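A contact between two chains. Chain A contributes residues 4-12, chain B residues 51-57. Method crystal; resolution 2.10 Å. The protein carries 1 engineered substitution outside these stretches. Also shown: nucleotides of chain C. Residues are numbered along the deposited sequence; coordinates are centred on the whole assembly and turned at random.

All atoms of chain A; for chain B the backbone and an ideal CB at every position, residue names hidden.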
# COMPACT_ATOMS: atom_id res chain seq x y z
N LYS A 4 -0.93 -6.12 -11.65
CA LYS A 4 -1.83 -5.34 -10.84
C LYS A 4 -2.26 -6.11 -9.58
O LYS A 4 -2.52 -7.30 -9.63
CB LYS A 4 -3.04 -4.90 -11.64
CG LYS A 4 -2.70 -3.89 -12.72
CD LYS A 4 -3.87 -3.61 -13.61
CE LYS A 4 -3.54 -2.56 -14.64
NZ LYS A 4 -4.75 -2.17 -15.38
N ILE A 5 -2.29 -5.39 -8.48
CA ILE A 5 -2.63 -5.88 -7.17
C ILE A 5 -3.86 -5.15 -6.61
O ILE A 5 -3.95 -3.95 -6.72
CB ILE A 5 -1.41 -5.77 -6.23
CG1 ILE A 5 -0.31 -6.68 -6.77
CG2 ILE A 5 -1.77 -6.05 -4.77
CD1 ILE A 5 1.06 -6.42 -6.23
N TYR A 6 -4.80 -5.92 -6.08
CA TYR A 6 -6.08 -5.42 -5.63
C TYR A 6 -6.43 -5.62 -4.15
O TYR A 6 -7.46 -5.21 -3.72
CB TYR A 6 -7.19 -6.00 -6.50
CG TYR A 6 -7.04 -5.71 -7.97
CD1 TYR A 6 -6.23 -6.48 -8.77
CD2 TYR A 6 -7.70 -4.65 -8.55
CE1 TYR A 6 -6.10 -6.23 -10.10
CE2 TYR A 6 -7.56 -4.37 -9.88
CZ TYR A 6 -6.76 -5.17 -10.65
OH TYR A 6 -6.61 -4.90 -11.96
N SER A 7 -5.57 -6.30 -3.40
CA SER A 7 -5.83 -6.53 -2.00
C SER A 7 -4.58 -6.72 -1.14
O SER A 7 -3.52 -7.03 -1.62
CB SER A 7 -6.77 -7.73 -1.79
OG SER A 7 -6.11 -8.95 -1.99
N PRO A 8 -4.76 -6.61 0.17
CA PRO A 8 -3.63 -6.82 1.08
C PRO A 8 -3.07 -8.24 0.92
O PRO A 8 -1.89 -8.36 0.86
CB PRO A 8 -4.23 -6.60 2.46
CG PRO A 8 -5.43 -5.77 2.22
CD PRO A 8 -5.97 -6.24 0.92
N THR A 9 -3.91 -9.25 0.80
CA THR A 9 -3.43 -10.61 0.61
C THR A 9 -2.61 -10.78 -0.67
O THR A 9 -1.54 -11.34 -0.63
CB THR A 9 -4.61 -11.61 0.58
OG1 THR A 9 -5.27 -11.61 1.84
CG2 THR A 9 -4.12 -13.02 0.26
N GLN A 10 -3.10 -10.24 -1.77
CA GLN A 10 -2.39 -10.27 -3.03
C GLN A 10 -1.06 -9.53 -2.91
O GLN A 10 -0.07 -9.98 -3.40
CB GLN A 10 -3.23 -9.65 -4.14
CG GLN A 10 -4.40 -10.48 -4.63
CD GLN A 10 -5.29 -9.76 -5.61
OE1 GLN A 10 -4.90 -8.80 -6.22
NE2 GLN A 10 -6.48 -10.25 -5.76
N LEU A 11 -1.08 -8.40 -2.21
CA LEU A 11 0.11 -7.62 -2.01
C LEU A 11 1.16 -8.38 -1.21
O LEU A 11 2.31 -8.40 -1.58
CB LEU A 11 -0.24 -6.32 -1.30
CG LEU A 11 0.90 -5.37 -0.96
CD1 LEU A 11 1.81 -5.06 -2.13
CD2 LEU A 11 0.39 -4.11 -0.28
N ALA A 12 0.74 -8.98 -0.11
CA ALA A 12 1.61 -9.75 0.75
C ALA A 12 2.20 -10.97 0.03
O ALA A 12 3.37 -11.24 0.14
CB ALA A 12 0.89 -10.18 2.01
N UNK B 51 -4.46 1.27 7.76
CA UNK B 51 -4.38 -0.13 7.40
C UNK B 51 -4.36 -0.41 5.89
O UNK B 51 -4.89 0.34 5.11
CB UNK B 51 -5.56 -0.87 8.03
N UNK B 52 -3.79 -1.54 5.53
CA UNK B 52 -3.71 -1.96 4.15
C UNK B 52 -5.13 -2.11 3.58
O UNK B 52 -5.36 -1.78 2.46
CB UNK B 52 -2.93 -3.27 4.03
N UNK B 53 -6.04 -2.61 4.40
CA UNK B 53 -7.42 -2.80 4.00
C UNK B 53 -8.08 -1.47 3.62
O UNK B 53 -8.71 -1.37 2.60
CB UNK B 53 -8.20 -3.48 5.13
N UNK B 54 -7.88 -0.46 4.43
CA UNK B 54 -8.42 0.84 4.12
C UNK B 54 -7.82 1.34 2.80
O UNK B 54 -8.53 1.80 1.95
CB UNK B 54 -8.14 1.82 5.26
N UNK B 55 -6.52 1.17 2.63
CA UNK B 55 -5.86 1.64 1.43
C UNK B 55 -6.45 0.98 0.18
O UNK B 55 -6.83 1.67 -0.73
CB UNK B 55 -4.36 1.37 1.52
N UNK B 56 -6.59 -0.34 0.18
CA UNK B 56 -7.14 -1.03 -0.98
C UNK B 56 -8.58 -0.67 -1.31
O UNK B 56 -8.93 -0.58 -2.44
CB UNK B 56 -7.05 -2.54 -0.76
N UNK B 57 -9.39 -0.45 -0.30
CA UNK B 57 -10.77 -0.05 -0.48
C UNK B 57 -10.87 1.32 -1.16
O UNK B 57 -11.61 1.49 -2.09
CB UNK B 57 -11.49 -0.03 0.87
P DA C 13 -7.82 2.90 9.46
OP1 DA C 13 -7.49 2.03 8.34
OP2 DA C 13 -7.77 4.34 9.30
O5' DA C 13 -9.25 2.50 10.00
C5' DA C 13 -9.61 1.13 10.23
C4' DA C 13 -10.96 1.05 10.89
O4' DA C 13 -10.85 1.48 12.26
C3' DA C 13 -12.03 1.94 10.24
O3' DA C 13 -13.15 1.13 9.87
C2' DA C 13 -12.38 2.95 11.32
C1' DA C 13 -12.01 2.21 12.59
N9 DA C 13 -11.68 3.09 13.71
C8 DA C 13 -10.98 4.27 13.67
N7 DA C 13 -10.87 4.85 14.84
C5 DA C 13 -11.54 4.00 15.70
C6 DA C 13 -11.79 4.06 17.08
N6 DA C 13 -11.36 5.04 17.87
N1 DA C 13 -12.50 3.05 17.63
C2 DA C 13 -12.94 2.07 16.84
N3 DA C 13 -12.77 1.90 15.53
C4 DA C 13 -12.06 2.92 15.02

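Position 51 precedes the helix of chain B: its phi/psi of -75/155° is extended, whereas 52-57 all have helical angles. Chain A's stretch does not reach its ideal CB, but DA13 OP1 lies 3.5 Å from that ideal CB. An N-cap acceptor such as Ser, Thr, Asp or Asn would suit the backbone, and the phosphate favours a hydroxyl that can also donate. The residue is Thr51(B). Its OG1 accepts from N of position 54 (3.3 Å) and donates to DA13 OP1 (2.9 Å), while Thr51(B) N donates to the same OP1 (3.2 Å).

At position 52 the CA-to-CB bond points toward chain A, and the ideal CB lies 3.9 Å from Pro8(A) CB. With Leu11(A) beyond, the surroundings are apolar; Leu, Ile, Met or Val would be reasonable. Leu52(B), chi1 m and chi2 t, packs its CB 3.9 Å from Pro8(A) CB and brings CD1 to 4.3 Å from Leu11(A) CD2.

Position 53 points sideways, its ideal CB 4.6 Å from Pro8(A) CG. Chain A offers only the proline ring here, so small or mixed-character residues fit, among them Ala, Ser, Thr and Val. It is Thr53(B), whose OG1 approaches Pro8(A) CG at 4.0 Å and is hydrogen-bonded elsewhere in the structure.

Position 54 points away from chain A. DA13 OP1 lies 3.2 Å from the ideal CB of 54, so a short hydroxyl side chain, Ser or Thr, suits it. Thr54(B) OG1 donates to DA13 OP1 at 2.5 Å.

Position 55 points sideways with no chain A atom near its ideal CB, so many side chains, small or large, would be compatible. Phe55(B) has chi1 t, and the end of its side chain comes nearer without making a close contact.

Position 56 is the most informative. Its CA-to-CB bond points toward chain A, and the ideal CB lies 4.0 Å from Tyr6(A) O, 4.2 Å from Pro8(A) CD and 4.4 Å from Ser7(A) CA. Beyond are the backbone of 5-7 and the side chains of Ile5(A) and Leu11(A), a site for a long apolar group: Phe, Leu or Met. Phe56(B), chi1 m, has the largest covered area, 112 Å². Ser7(A) N lies over one ring face, 3.5 Å from Phe56(B) CD1. At the edge, Ile5(A) O is 3.7 Å from Phe56(B) CE1 and Leu11(A) CD2 is 3.7 Å from Phe56(B) CE2. Pro8(A) CD approaches Phe56(B) CD2 at 3.7 Å. A water donates to both Tyr6(A) O and Phe56(B) O, each at 2.9 Å, linking the backbones.

Position 57 points away, leaving room for many polar or charged residues; Lys57(B) is extended and does not touch chain A's stretch.

Chain B, residues 51-57: TLTTFFK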
# COMPACT_ATOMS: atom_id res chain seq x y z
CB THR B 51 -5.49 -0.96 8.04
OG1 THR B 51 -6.75 -0.62 7.48
CG2 THR B 51 -5.50 -0.78 9.55
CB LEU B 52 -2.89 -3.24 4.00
CG LEU B 52 -1.38 -3.14 4.14
CD1 LEU B 52 -0.65 -4.42 3.84
CD2 LEU B 52 -0.82 -2.01 3.29
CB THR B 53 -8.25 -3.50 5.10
OG1 THR B 53 -7.81 -4.84 5.25
CG2 THR B 53 -9.71 -3.50 4.77
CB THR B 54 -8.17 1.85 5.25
OG1 THR B 54 -8.96 1.49 6.38
CG2 THR B 54 -8.52 3.24 4.82
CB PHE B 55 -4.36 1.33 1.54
CG PHE B 55 -3.62 1.31 0.23
CD1 PHE B 55 -3.72 2.35 -0.67
CD2 PHE B 55 -2.83 0.24 -0.10
CE1 PHE B 55 -3.03 2.33 -1.85
CE2 PHE B 55 -2.14 0.20 -1.29
CZ PHE B 55 -2.24 1.25 -2.17
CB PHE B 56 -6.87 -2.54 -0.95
CG PHE B 56 -5.48 -2.90 -1.37
CD1 PHE B 56 -5.13 -2.94 -2.71
CD2 PHE B 56 -4.51 -3.15 -0.43
CE1 PHE B 56 -3.85 -3.23 -3.09
CE2 PHE B 56 -3.22 -3.45 -0.81
CZ PHE B 56 -2.88 -3.49 -2.14
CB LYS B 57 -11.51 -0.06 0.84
CG LYS B 57 -11.81 -1.46 1.33
CD LYS B 57 -12.60 -1.46 2.61
CE LYS B 57 -13.02 -2.87 2.97
NZ LYS B 57 -13.66 -2.88 4.29
O HOH W 1 -8.39 -2.56 -4.53
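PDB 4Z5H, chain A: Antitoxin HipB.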